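Local coordinates for protein thioredoxin reductase (Clostridium acetobutylicum ATCC 824, PDB 6GNA) that probably reduces thioredoxin with electrons from ferredoxin, passing them through a bound FAD and a disulfide without using a pyridine nucleotide, at residues L110-E115 with E227-G232; A10-G15 with V82-I87; I240-K245 with D258-P263; E92-M97 with T248-C253. One frame throughout, in Å; residues are numbered along the deposited sequence.

Contact 1: L110-E115 with E227-G232; sequences LAMGME and EQLVPG. With FAD (flavin-adenine dinucleotide), chain B.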
# COMPACT_ATOMS: atom_id res chain seq x y z
N LEU A 110 -13.06 2.30 6.49
CA LEU A 110 -12.99 3.75 6.59
C LEU A 110 -11.98 4.24 5.57
O LEU A 110 -10.82 3.85 5.59
CB LEU A 110 -12.53 4.12 8.00
CG LEU A 110 -13.40 3.60 9.15
CD1 LEU A 110 -12.82 3.97 10.49
CD2 LEU A 110 -14.82 4.18 9.02
N ALA A 111 -12.41 5.19 4.75
CA ALA A 111 -11.59 5.69 3.65
C ALA A 111 -11.88 7.16 3.43
O ALA A 111 -11.99 7.63 2.29
CB ALA A 111 -11.80 4.86 2.37
N MET A 112 -11.98 7.91 4.53
CA MET A 112 -12.50 9.27 4.48
C MET A 112 -11.47 10.30 4.06
O MET A 112 -11.82 11.48 3.92
CB MET A 112 -13.02 9.70 5.86
CG MET A 112 -14.22 8.94 6.38
SD MET A 112 -13.80 7.44 7.25
CE MET A 112 -12.95 8.08 8.71
N GLY A 113 -10.21 9.90 3.93
CA GLY A 113 -9.16 10.84 3.60
C GLY A 113 -8.75 11.57 4.88
O GLY A 113 -9.19 11.22 5.97
N MET A 114 -7.90 12.58 4.76
CA MET A 114 -7.47 13.34 5.93
C MET A 114 -7.82 14.81 5.77
O MET A 114 -7.50 15.42 4.76
CB MET A 114 -5.96 13.19 6.13
CG MET A 114 -5.39 14.04 7.26
SD MET A 114 -5.96 13.50 8.88
CE MET A 114 -5.18 11.89 8.99
N GLU A 115 -8.48 15.39 6.77
CA GLU A 115 -8.85 16.80 6.70
C GLU A 115 -7.60 17.66 6.85
O GLU A 115 -6.80 17.44 7.75
CB GLU A 115 -9.86 17.15 7.79
CG GLU A 115 -10.28 18.61 7.80
CD GLU A 115 -10.93 19.04 6.50
OE1 GLU A 115 -11.71 18.25 5.94
OE2 GLU A 115 -10.66 20.17 6.05
N GLU A 227 -12.70 9.98 15.44
CA GLU A 227 -13.14 9.54 16.75
C GLU A 227 -14.56 9.98 17.06
O GLU A 227 -15.21 9.40 17.94
CB GLU A 227 -12.16 10.04 17.82
CG GLU A 227 -12.12 11.57 17.99
CD GLU A 227 -11.14 12.29 17.06
OE1 GLU A 227 -10.76 11.74 16.00
OE2 GLU A 227 -10.77 13.43 17.39
N GLN A 228 -15.07 10.99 16.37
CA GLN A 228 -16.48 11.38 16.48
C GLN A 228 -17.35 10.60 15.50
O GLN A 228 -18.47 10.20 15.85
CB GLN A 228 -16.64 12.89 16.24
CG GLN A 228 -15.80 13.74 17.19
CD GLN A 228 -16.11 13.46 18.64
OE1 GLN A 228 -17.27 13.23 19.00
NE2 GLN A 228 -15.08 13.46 19.48
N LEU A 229 -16.86 10.40 14.28
CA LEU A 229 -17.58 9.61 13.30
C LEU A 229 -17.83 8.20 13.81
O LEU A 229 -18.94 7.67 13.70
CB LEU A 229 -16.77 9.58 12.00
CG LEU A 229 -17.35 8.71 10.89
CD1 LEU A 229 -18.54 9.40 10.27
CD2 LEU A 229 -16.29 8.43 9.81
N VAL A 230 -16.82 7.59 14.44
CA VAL A 230 -16.85 6.20 14.87
C VAL A 230 -16.55 6.16 16.36
O VAL A 230 -15.38 6.00 16.77
CB VAL A 230 -15.87 5.31 14.08
CG1 VAL A 230 -16.15 3.84 14.41
CG2 VAL A 230 -15.99 5.56 12.59
N PRO A 231 -17.55 6.32 17.22
CA PRO A 231 -17.28 6.29 18.65
C PRO A 231 -16.53 5.04 19.07
O PRO A 231 -16.86 3.92 18.66
CB PRO A 231 -18.67 6.34 19.28
CG PRO A 231 -19.49 7.05 18.28
CD PRO A 231 -18.96 6.61 16.94
N GLY A 232 -15.48 5.23 19.88
CA GLY A 232 -14.66 4.14 20.36
C GLY A 232 -13.46 3.84 19.48
O GLY A 232 -12.64 3.00 19.86
PA FAD B . -9.43 11.34 -0.42
O1A FAD B . -8.74 11.42 -1.76
O2A FAD B . -9.54 12.58 0.43
O5B FAD B . -10.90 10.74 -0.63
C5B FAD B . -11.91 10.95 0.35
C4B FAD B . -13.28 10.95 -0.30
O4B FAD B . -14.24 10.37 0.59
C3B FAD B . -13.74 12.36 -0.60
O3B FAD B . -14.35 12.43 -1.89
C2B FAD B . -14.75 12.67 0.48
O2B FAD B . -15.79 13.54 0.02
C1B FAD B . -15.29 11.30 0.85
N9A FAD B . -15.69 11.26 2.27
C8A FAD B . -14.91 11.54 3.33
N7A FAD B . -15.61 11.40 4.48
C5A FAD B . -16.86 11.02 4.16
C6A FAD B . -18.10 10.70 4.90
N6A FAD B . -18.15 10.76 6.25
N1A FAD B . -19.19 10.35 4.17
C2A FAD B . -19.16 10.29 2.82
N3A FAD B . -18.06 10.57 2.10
C4A FAD B . -16.91 10.93 2.70
N1 FAD B . -0.55 12.24 -4.05
C2 FAD B . 0.34 11.62 -4.86
O2 FAD B . 0.68 10.45 -4.58
N3 FAD B . 0.88 12.20 -5.95
C4 FAD B . 0.56 13.45 -6.31
O4 FAD B . 1.07 13.97 -7.32
C4X FAD B . -0.41 14.20 -5.48
N5 FAD B . -0.78 15.46 -5.79
C5X FAD B . -1.67 16.13 -5.01
C6 FAD B . -2.03 17.42 -5.35
C7 FAD B . -2.95 18.12 -4.56
C7M FAD B . -3.34 19.53 -4.92
C8 FAD B . -3.54 17.47 -3.36
C8M FAD B . -4.53 18.22 -2.51
C9 FAD B . -3.18 16.17 -3.03
C9A FAD B . -2.26 15.48 -3.81
N10 FAD B . -1.88 14.16 -3.47
C10 FAD B . -0.97 13.50 -4.31
C1' FAD B . -2.46 13.49 -2.30
C2' FAD B . -3.50 12.48 -2.74
O2' FAD B . -4.55 13.18 -3.41
C3' FAD B . -4.06 11.73 -1.54
O3' FAD B . -3.02 11.00 -0.89
C4' FAD B . -5.16 10.76 -1.97
O4' FAD B . -6.21 11.49 -2.62
C5' FAD B . -5.71 10.00 -0.78
O5' FAD B . -6.97 9.45 -1.14
P FAD B . -7.99 8.88 -0.05
O1P FAD B . -9.01 8.02 -0.76
O2P FAD B . -7.25 8.31 1.14
O3P FAD B . -8.71 10.21 0.49

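Contact 2: A10-G15 with V82-I87; sequences AIIGSG and VKVNNI. With FAD (flavin-adenine dinucleotide), chain B.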
# COMPACT_ATOMS: atom_id res chain seq x y z
N ALA A 10 -19.39 -2.05 3.80
CA ALA A 10 -19.60 -0.64 3.55
C ALA A 10 -18.26 0.07 3.52
O ALA A 10 -17.44 -0.08 4.44
CB ALA A 10 -20.51 0.00 4.60
N ILE A 11 -18.03 0.84 2.45
CA ILE A 11 -16.80 1.59 2.25
C ILE A 11 -17.14 3.06 2.44
O ILE A 11 -18.03 3.58 1.76
CB ILE A 11 -16.22 1.30 0.85
CG1 ILE A 11 -15.80 -0.17 0.75
CG2 ILE A 11 -15.06 2.24 0.53
CD1 ILE A 11 -15.59 -0.66 -0.65
N ILE A 12 -16.45 3.73 3.35
CA ILE A 12 -16.77 5.10 3.74
C ILE A 12 -15.77 6.02 3.05
O ILE A 12 -14.74 6.38 3.61
CB ILE A 12 -16.75 5.30 5.26
CG1 ILE A 12 -17.41 4.12 6.02
CG2 ILE A 12 -17.40 6.64 5.60
CD1 ILE A 12 -18.83 3.83 5.63
N GLY A 13 -16.08 6.40 1.83
CA GLY A 13 -15.23 7.26 1.03
C GLY A 13 -15.06 6.73 -0.37
O GLY A 13 -15.01 5.52 -0.60
N SER A 14 -14.95 7.66 -1.33
CA SER A 14 -14.99 7.38 -2.76
C SER A 14 -13.71 7.85 -3.45
O SER A 14 -13.71 8.02 -4.66
CB SER A 14 -16.21 8.04 -3.39
OG SER A 14 -16.23 9.43 -3.08
N GLY A 15 -12.67 8.12 -2.69
CA GLY A 15 -11.40 8.50 -3.26
C GLY A 15 -10.58 7.28 -3.61
O GLY A 15 -11.06 6.14 -3.55
N VAL A 82 -24.13 10.28 -0.44
CA VAL A 82 -24.58 10.77 0.85
C VAL A 82 -23.38 10.91 1.77
O VAL A 82 -22.35 10.26 1.59
CB VAL A 82 -25.66 9.90 1.53
CG1 VAL A 82 -26.90 9.79 0.67
CG2 VAL A 82 -25.12 8.51 1.88
N LYS A 83 -23.53 11.76 2.77
CA LYS A 83 -22.53 11.95 3.81
C LYS A 83 -22.79 10.98 4.95
O LYS A 83 -23.90 10.92 5.48
CB LYS A 83 -22.53 13.38 4.34
CG LYS A 83 -21.53 13.63 5.47
CD LYS A 83 -21.54 15.08 5.96
CE LYS A 83 -20.50 15.29 7.06
NZ LYS A 83 -20.59 16.68 7.61
N VAL A 84 -21.78 10.21 5.33
CA VAL A 84 -21.90 9.36 6.51
C VAL A 84 -21.62 10.20 7.76
O VAL A 84 -20.55 10.81 7.87
CB VAL A 84 -20.95 8.16 6.43
CG1 VAL A 84 -21.04 7.33 7.72
CG2 VAL A 84 -21.31 7.30 5.21
N ASN A 85 -22.56 10.20 8.69
CA ASN A 85 -22.45 10.99 9.92
C ASN A 85 -21.96 10.20 11.12
O ASN A 85 -21.23 10.75 11.95
CB ASN A 85 -23.80 11.62 10.27
CG ASN A 85 -24.16 12.72 9.33
OD1 ASN A 85 -23.31 13.52 8.96
ND2 ASN A 85 -25.42 12.76 8.93
N ASN A 86 -22.33 8.93 11.25
CA ASN A 86 -21.93 8.16 12.42
C ASN A 86 -21.97 6.70 12.05
O ASN A 86 -22.81 6.26 11.26
CB ASN A 86 -22.82 8.42 13.64
CG ASN A 86 -22.59 9.77 14.25
OD1 ASN A 86 -23.41 10.67 14.14
ND2 ASN A 86 -21.44 9.93 14.91
N ILE A 87 -21.03 5.95 12.62
CA ILE A 87 -20.92 4.51 12.44
C ILE A 87 -20.81 3.93 13.83
O ILE A 87 -19.87 4.23 14.56
CB ILE A 87 -19.71 4.13 11.59
CG1 ILE A 87 -19.83 4.78 10.22
CG2 ILE A 87 -19.60 2.60 11.47
CD1 ILE A 87 -18.60 4.69 9.41
PA FAD B . -9.43 11.34 -0.42
O1A FAD B . -8.74 11.42 -1.76
O2A FAD B . -9.54 12.58 0.43
O5B FAD B . -10.90 10.74 -0.63
C5B FAD B . -11.91 10.95 0.35
C4B FAD B . -13.28 10.95 -0.30
O4B FAD B . -14.24 10.37 0.59
C3B FAD B . -13.74 12.36 -0.60
O3B FAD B . -14.35 12.43 -1.89
C2B FAD B . -14.75 12.67 0.48
O2B FAD B . -15.79 13.54 0.02
C1B FAD B . -15.29 11.30 0.85
N9A FAD B . -15.69 11.26 2.27
C8A FAD B . -14.91 11.54 3.33
N7A FAD B . -15.61 11.40 4.48
C5A FAD B . -16.86 11.02 4.16
C6A FAD B . -18.10 10.70 4.90
N6A FAD B . -18.15 10.76 6.25
N1A FAD B . -19.19 10.35 4.17
C2A FAD B . -19.16 10.29 2.82
N3A FAD B . -18.06 10.57 2.10
C4A FAD B . -16.91 10.93 2.70
N1 FAD B . -0.55 12.24 -4.05
C2 FAD B . 0.34 11.62 -4.86
O2 FAD B . 0.68 10.45 -4.58
N3 FAD B . 0.88 12.20 -5.95
C4 FAD B . 0.56 13.45 -6.31
O4 FAD B . 1.07 13.97 -7.32
C4X FAD B . -0.41 14.20 -5.48
N5 FAD B . -0.78 15.46 -5.79
C5X FAD B . -1.67 16.13 -5.01
C6 FAD B . -2.03 17.42 -5.35
C7 FAD B . -2.95 18.12 -4.56
C7M FAD B . -3.34 19.53 -4.92
C8 FAD B . -3.54 17.47 -3.36
C8M FAD B . -4.53 18.22 -2.51
C9 FAD B . -3.18 16.17 -3.03
C9A FAD B . -2.26 15.48 -3.81
N10 FAD B . -1.88 14.16 -3.47
C10 FAD B . -0.97 13.50 -4.31
C1' FAD B . -2.46 13.49 -2.30
C2' FAD B . -3.50 12.48 -2.74
O2' FAD B . -4.55 13.18 -3.41
C3' FAD B . -4.06 11.73 -1.54
O3' FAD B . -3.02 11.00 -0.89
C4' FAD B . -5.16 10.76 -1.97
O4' FAD B . -6.21 11.49 -2.62
C5' FAD B . -5.71 10.00 -0.78
O5' FAD B . -6.97 9.45 -1.14
P FAD B . -7.99 8.88 -0.05
O1P FAD B . -9.01 8.02 -0.76
O2P FAD B . -7.25 8.31 1.14
O3P FAD B . -8.71 10.21 0.49

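Contact 3: I240-K245 with D258-P263; sequences IKVNRK and DCTGKP. With FAD (flavin-adenine dinucleotide), chain B.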
# COMPACT_ATOMS: atom_id res chain seq x y z
N ILE A 240 -6.03 7.45 12.14
CA ILE A 240 -6.58 6.17 12.57
C ILE A 240 -5.46 5.14 12.56
O ILE A 240 -4.79 4.94 11.54
CB ILE A 240 -7.73 5.72 11.65
CG1 ILE A 240 -8.85 6.78 11.60
CG2 ILE A 240 -8.25 4.36 12.10
CD1 ILE A 240 -9.92 6.50 10.54
N LYS A 241 -5.25 4.47 13.69
CA LYS A 241 -4.16 3.52 13.82
C LYS A 241 -4.59 2.15 13.33
O LYS A 241 -5.62 1.61 13.76
CB LYS A 241 -3.70 3.49 15.26
CG LYS A 241 -3.00 4.78 15.67
CD LYS A 241 -1.63 4.88 15.01
CE LYS A 241 -0.92 6.17 15.37
NZ LYS A 241 0.40 6.32 14.71
N VAL A 242 -3.83 1.59 12.39
CA VAL A 242 -4.11 0.29 11.81
C VAL A 242 -2.86 -0.58 11.86
O VAL A 242 -1.73 -0.10 11.97
CB VAL A 242 -4.63 0.35 10.35
CG1 VAL A 242 -5.94 1.13 10.27
CG2 VAL A 242 -3.59 0.97 9.41
N ASN A 243 -3.10 -1.89 11.80
CA ASN A 243 -2.03 -2.86 11.68
C ASN A 243 -1.80 -3.23 10.21
O ASN A 243 -2.34 -2.60 9.29
CB ASN A 243 -2.33 -4.06 12.59
CG ASN A 243 -3.51 -4.88 12.11
OD1 ASN A 243 -4.02 -4.71 11.00
ND2 ASN A 243 -3.95 -5.79 12.96
N ARG A 244 -0.99 -4.26 9.99
CA ARG A 244 -0.61 -4.65 8.65
C ARG A 244 -1.79 -5.15 7.82
O ARG A 244 -1.69 -5.19 6.59
CB ARG A 244 0.50 -5.71 8.71
CG ARG A 244 1.87 -5.14 9.10
CD ARG A 244 2.63 -4.66 7.88
NE ARG A 244 2.91 -5.76 6.96
CZ ARG A 244 3.17 -5.59 5.66
NH1 ARG A 244 3.18 -4.37 5.14
NH2 ARG A 244 3.39 -6.64 4.89
N LYS A 245 -2.88 -5.56 8.47
CA LYS A 245 -4.08 -6.00 7.79
C LYS A 245 -5.08 -4.87 7.61
O LYS A 245 -6.20 -5.12 7.15
CB LYS A 245 -4.72 -7.16 8.55
CG LYS A 245 -3.88 -8.43 8.52
CD LYS A 245 -4.56 -9.54 9.28
CE LYS A 245 -3.75 -10.82 9.26
NZ LYS A 245 -4.25 -11.76 8.23
N ASP A 258 -5.39 8.18 3.29
CA ASP A 258 -4.85 9.28 4.08
C ASP A 258 -5.35 9.24 5.52
O ASP A 258 -4.68 9.76 6.41
CB ASP A 258 -5.24 10.64 3.50
CG ASP A 258 -4.50 11.04 2.24
OD1 ASP A 258 -3.61 10.28 1.76
OD2 ASP A 258 -4.83 12.14 1.72
N CYS A 259 -6.54 8.67 5.76
CA CYS A 259 -7.07 8.62 7.12
C CYS A 259 -6.22 7.78 8.06
O CYS A 259 -6.43 7.88 9.28
CB CYS A 259 -8.54 8.16 7.14
SG CYS A 259 -8.84 6.39 6.90
N THR A 260 -5.35 6.94 7.53
CA THR A 260 -4.45 6.14 8.37
C THR A 260 -3.07 6.77 8.71
O THR A 260 -2.31 6.14 9.44
CB THR A 260 -4.19 4.75 7.75
OG1 THR A 260 -3.32 4.87 6.63
CG2 THR A 260 -5.50 4.11 7.32
N GLY A 261 -2.72 7.97 8.23
CA GLY A 261 -1.43 8.54 8.53
C GLY A 261 -0.63 8.84 7.28
O GLY A 261 -1.05 8.51 6.17
N LYS A 262 0.51 9.48 7.47
CA LYS A 262 1.40 9.85 6.38
C LYS A 262 2.13 8.62 5.81
O LYS A 262 2.23 7.61 6.50
CB LYS A 262 2.41 10.89 6.87
CG LYS A 262 1.81 12.26 7.12
CD LYS A 262 2.88 13.27 7.53
CE LYS A 262 2.28 14.63 7.80
NZ LYS A 262 1.31 14.60 8.93
N PRO A 263 2.66 8.70 4.57
CA PRO A 263 2.62 9.72 3.52
C PRO A 263 1.24 9.82 2.86
O PRO A 263 0.60 8.79 2.66
CB PRO A 263 3.65 9.23 2.51
CG PRO A 263 3.66 7.76 2.68
CD PRO A 263 3.42 7.51 4.14
PA FAD B . -9.43 11.34 -0.42
O1A FAD B . -8.74 11.42 -1.76
O2A FAD B . -9.54 12.58 0.43
O5B FAD B . -10.90 10.74 -0.63
C5B FAD B . -11.91 10.95 0.35
C4B FAD B . -13.28 10.95 -0.30
O4B FAD B . -14.24 10.37 0.59
C3B FAD B . -13.74 12.36 -0.60
O3B FAD B . -14.35 12.43 -1.89
C2B FAD B . -14.75 12.67 0.48
O2B FAD B . -15.79 13.54 0.02
C1B FAD B . -15.29 11.30 0.85
N9A FAD B . -15.69 11.26 2.27
C8A FAD B . -14.91 11.54 3.33
N7A FAD B . -15.61 11.40 4.48
C5A FAD B . -16.86 11.02 4.16
C6A FAD B . -18.10 10.70 4.90
N6A FAD B . -18.15 10.76 6.25
N1A FAD B . -19.19 10.35 4.17
C2A FAD B . -19.16 10.29 2.82
N3A FAD B . -18.06 10.57 2.10
C4A FAD B . -16.91 10.93 2.70
N1 FAD B . -0.55 12.24 -4.05
C2 FAD B . 0.34 11.62 -4.86
O2 FAD B . 0.68 10.45 -4.58
N3 FAD B . 0.88 12.20 -5.95
C4 FAD B . 0.56 13.45 -6.31
O4 FAD B . 1.07 13.97 -7.32
C4X FAD B . -0.41 14.20 -5.48
N5 FAD B . -0.78 15.46 -5.79
C5X FAD B . -1.67 16.13 -5.01
C6 FAD B . -2.03 17.42 -5.35
C7 FAD B . -2.95 18.12 -4.56
C7M FAD B . -3.34 19.53 -4.92
C8 FAD B . -3.54 17.47 -3.36
C8M FAD B . -4.53 18.22 -2.51
C9 FAD B . -3.18 16.17 -3.03
C9A FAD B . -2.26 15.48 -3.81
N10 FAD B . -1.88 14.16 -3.47
C10 FAD B . -0.97 13.50 -4.31
C1' FAD B . -2.46 13.49 -2.30
C2' FAD B . -3.50 12.48 -2.74
O2' FAD B . -4.55 13.18 -3.41
C3' FAD B . -4.06 11.73 -1.54
O3' FAD B . -3.02 11.00 -0.89
C4' FAD B . -5.16 10.76 -1.97
O4' FAD B . -6.21 11.49 -2.62
C5' FAD B . -5.71 10.00 -0.78
O5' FAD B . -6.97 9.45 -1.14
P FAD B . -7.99 8.88 -0.05
O1P FAD B . -9.01 8.02 -0.76
O2P FAD B . -7.25 8.31 1.14
O3P FAD B . -8.71 10.21 0.49

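Contact 4: E92-M97 with T248-C253; sequences EYFSIM and TNIDGC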
# COMPACT_ATOMS: atom_id res chain seq x y z
N GLU A 92 -20.99 -7.15 16.32
CA GLU A 92 -20.82 -8.00 15.15
C GLU A 92 -21.22 -7.32 13.85
O GLU A 92 -21.03 -7.91 12.78
CB GLU A 92 -21.61 -9.31 15.30
CG GLU A 92 -20.81 -10.46 15.92
CD GLU A 92 -20.69 -10.35 17.42
OE1 GLU A 92 -20.79 -9.22 17.93
OE2 GLU A 92 -20.50 -11.39 18.09
N TYR A 93 -21.78 -6.11 13.90
CA TYR A 93 -22.10 -5.35 12.69
C TYR A 93 -22.00 -3.87 13.00
O TYR A 93 -21.66 -3.46 14.12
CB TYR A 93 -23.51 -5.64 12.18
CG TYR A 93 -24.59 -5.17 13.14
CD1 TYR A 93 -24.86 -5.87 14.31
CD2 TYR A 93 -25.33 -4.02 12.87
CE1 TYR A 93 -25.84 -5.44 15.18
CE2 TYR A 93 -26.31 -3.59 13.74
CZ TYR A 93 -26.57 -4.30 14.89
OH TYR A 93 -27.55 -3.86 15.75
N PHE A 94 -22.34 -3.06 12.01
CA PHE A 94 -22.24 -1.62 12.14
C PHE A 94 -23.53 -0.99 11.65
O PHE A 94 -24.03 -1.36 10.58
CB PHE A 94 -21.05 -1.11 11.34
CG PHE A 94 -19.74 -1.71 11.78
CD1 PHE A 94 -19.31 -2.92 11.28
CD2 PHE A 94 -18.96 -1.05 12.72
CE1 PHE A 94 -18.11 -3.47 11.70
CE2 PHE A 94 -17.76 -1.61 13.15
CZ PHE A 94 -17.34 -2.81 12.64
N SER A 95 -24.05 -0.06 12.43
CA SER A 95 -25.16 0.78 12.02
C SER A 95 -24.58 2.07 11.46
O SER A 95 -23.77 2.74 12.12
CB SER A 95 -26.04 1.07 13.23
OG SER A 95 -27.24 1.70 12.85
N ILE A 96 -24.99 2.42 10.25
CA ILE A 96 -24.37 3.52 9.51
C ILE A 96 -25.43 4.58 9.28
O ILE A 96 -26.38 4.36 8.52
CB ILE A 96 -23.79 3.03 8.18
CG1 ILE A 96 -22.70 1.99 8.44
CG2 ILE A 96 -23.23 4.21 7.38
CD1 ILE A 96 -22.21 1.30 7.20
N MET A 97 -25.26 5.74 9.93
CA MET A 97 -26.20 6.84 9.84
C MET A 97 -25.67 7.85 8.84
O MET A 97 -24.51 8.27 8.94
CB MET A 97 -26.33 7.57 11.18
CG MET A 97 -26.59 6.70 12.37
SD MET A 97 -28.19 5.92 12.25
CE MET A 97 -27.64 4.24 12.32
N THR A 248 -8.45 -1.75 12.40
CA THR A 248 -8.45 -0.79 13.50
C THR A 248 -8.61 -1.55 14.82
O THR A 248 -8.62 -2.78 14.84
CB THR A 248 -9.60 0.20 13.35
OG1 THR A 248 -10.84 -0.45 13.67
CG2 THR A 248 -9.66 0.82 11.94
N ASN A 249 -8.79 -0.81 15.92
CA ASN A 249 -9.07 -1.43 17.22
C ASN A 249 -10.46 -2.05 17.29
O ASN A 249 -10.74 -2.79 18.24
CB ASN A 249 -8.91 -0.42 18.36
CG ASN A 249 -9.97 0.66 18.34
OD1 ASN A 249 -10.24 1.22 17.28
ND2 ASN A 249 -10.57 0.95 19.48
N ILE A 250 -11.33 -1.78 16.33
CA ILE A 250 -12.71 -2.26 16.35
C ILE A 250 -12.82 -3.44 15.40
O ILE A 250 -12.58 -3.29 14.19
CB ILE A 250 -13.70 -1.14 15.98
CG1 ILE A 250 -13.67 -0.03 17.05
CG2 ILE A 250 -15.13 -1.68 15.83
CD1 ILE A 250 -14.47 1.22 16.66
N ASP A 251 -13.17 -4.62 15.92
CA ASP A 251 -13.25 -5.80 15.07
C ASP A 251 -14.23 -5.55 13.92
O ASP A 251 -15.33 -5.04 14.13
CB ASP A 251 -13.71 -7.00 15.89
CG ASP A 251 -13.68 -8.30 15.10
OD1 ASP A 251 -12.65 -8.59 14.46
OD2 ASP A 251 -14.70 -9.03 15.13
N GLY A 252 -13.83 -5.93 12.71
CA GLY A 252 -14.66 -5.74 11.54
C GLY A 252 -14.59 -4.36 10.91
O GLY A 252 -15.23 -4.14 9.89
N CYS A 253 -13.83 -3.45 11.51
CA CYS A 253 -13.66 -2.10 11.00
C CYS A 253 -12.21 -1.92 10.60
O CYS A 253 -11.31 -2.08 11.44
CB CYS A 253 -14.04 -1.09 12.08
SG CYS A 253 -13.99 0.63 11.53

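Contact 1: L110-E115 with E227-G232
Leu110 and Val230 mark the nearest approach of the two backbones, yet their CA atoms stay 9.5 Å apart, and side chains alone bridge the gap. Segment 110-115 runs off the end of strand 108-110 as a loop, while 227-232 carries the end of helix 226-229 and the chain beyond it. Two pairs meet tip to tip. In the first, the methyl CG2 of Val230 sits against the fork of Leu110, 4.0 Å from CD2 and almost as near CD1. In the second, CE of Met112 comes within 3.5 Å of Leu229 CD2, and the sulfur SD lies against the same methyl. Met112 touches both the helix and the cofactor. Its chain bends at chi2 (86°) and chi3 (67°), which keeps CB and CG beside the adenine, CG being 3.4 Å from N7A of FAD, while the thioether end turns to the helix. The loop backbone follows the cofactor too: the carbonyl O of Met112 lies 3.1 Å from FAD C8A, and Gly113, at a positive phi, brings CA to 3.2 Å from FAD O3P. Helix 226-229 thus backs the residue that borders the adenine. A loop leaving a parallel strand to pass the adenine and the pyrophosphate is consistent with the Rossmann-type FAD-binding domain of the pyridine nucleotide-disulphide oxidoreductases.

Contact 2: A10-G15 with V82-I87
Val84 N gives the shortest polar bond here, 2.8 Å to N1A of FAD and nearly straight at 168°. The same residue takes a second bond through its carbonyl, FAD N6A donating to Val84 O at 2.9 Å, so one valine backbone pairs with the ring nitrogen and the amino group along one edge of the adenine. Its side chain packs between the adenine edge and Ile12 on strand 9-12. The two side chains cross at about a right angle, Ile12 CG2 resting 3.9 Å from Val84 CB. Ile12 divides its branches between two partners: chi1 of -42° sets CG2 anti to the backbone N, facing Val84, and CG1 beside that N, where it meets Ile87 CD1 tip to tip at 3.6 Å. Val84 and Ile87 can both face Ile12, although three positions apart, because Asn85 and Asn86 form a classic beta bulge opposite Met97. Beyond Ile12 the chain passes close to the adenosine ribose, with Gly13 CA 3.3 Å from FAD O4B and Ser14 N weakly bonded to the same oxygen. Ser14 OG is held elsewhere, by Leu40 O and Ser37 N. Gly15 then brings its carbonyl carbon to 3.3 Å from FAD O1P and stands at the N-cap of helix 16-25. Strand, glycine-rich turn and helix are consistent with the GxGxxG dinucleotide-binding motif of Rossmann-type folds.

Contact 3: I240-K245 with D258-P263
Ile240 N donates to Cys259 O over 2.9 Å, the one conventional hydrogen bond between the two segments, and it arrives in the carbonyl plane with a C=O...N angle of 158°. The return contact is weaker: Thr260 CA points its hydrogen at Ile240 O from 3.4 Å. Among the apolar contacts, Ile240 holds CG1 beside its own N (chi1 -57°), which sends the chain alongside the Cys259 carbonyl and brings CD1 to 3.8 Å from Cys259 SG. Val242 crosses Thr260 at about a right angle, its CG2 approaching CB. Cofactor bonds come from the 3-10 turn at 258-260, where Asp258 N donates to FAD O2P at 2.8 Å and OD1 accepts from the ribityl hydroxyl O3', also at 2.8 Å. An aspartate after the last strand of the FAD domain, holding phosphate and ribityl chain, recurs in relatives of this family. Polar groups in the loops have their own partners. Asn243 OD1 accepts from Lys245 N, closing an Asx turn, with the donor well above the carbonyl plane. Thr260 OG1 bonds to Glu272 and to Gly257 O, and Arg244 NH1 forms a salt bridge with Glu272 OE2 of the second subunit.

Contact 4: E92-M97 with T248-C253
Phe94 sets its ring, carried on strand 94-98, against a type II beta turn, Ile250 to Cys253, so that the antiparallel meander of the FAD domain meets the loop leading to strand 253-255. With CG anti to the carbonyl carbon (chi1 -59°), the ring presents its far end, CE1, CZ and CE2, to the turn. Two groups meet it at the edge, near its plane: the carbonyl of Asp251, whose O lies 3.4 Å from CZ, and the methyl CG2 of Ile250, 3.8 Å from CE2. The carbonyl's approach would suit the slightly positive C-H rim, while the side chains of Phe94 and Ile250 cross obliquely. Gly252 O approaches CE1 at a slant, at 3.5 Å. Cys253 packs CB against CZ at 3.8 Å, and its SG, anti to the backbone N, stands 5.4 Å from the ring centroid in an oblique sulfur-aromatic contact. The turn receiving the ring is braced from within. Cys253 N bonds to Ile250 O, and Thr248 OG1 accepts from Ile250 N in an ST turn. That hydroxyl also donates to Cys253 O over 2.8 Å, from 48° above the carbonyl plane, and Thr248 N binds the same oxygen.

All four contacts are largely buried, the centres of contacts 1 and 2 about 7 and 6 Å from the centre of the chain and those of contacts 3 and 4 about 16 Å. Backbone pairing of Ala111 with Ile12 and Leu229 with Ile87 joins the first two. Contact 3 reaches the second subunit, and contact 4 includes the exposed Asp251. FAD touches three: contact 2 reads the adenine edge, contact 1 borders adenine and pyrophosphate, and contact 3 holds a phosphate oxygen and the ribityl chain. Contact 4 depends on one aromatic ring. Strands 84-89 and 94-98 tie contacts 2 and 4 into one sheet. Contact 3 alone has a conventional hydrogen bond between its segments.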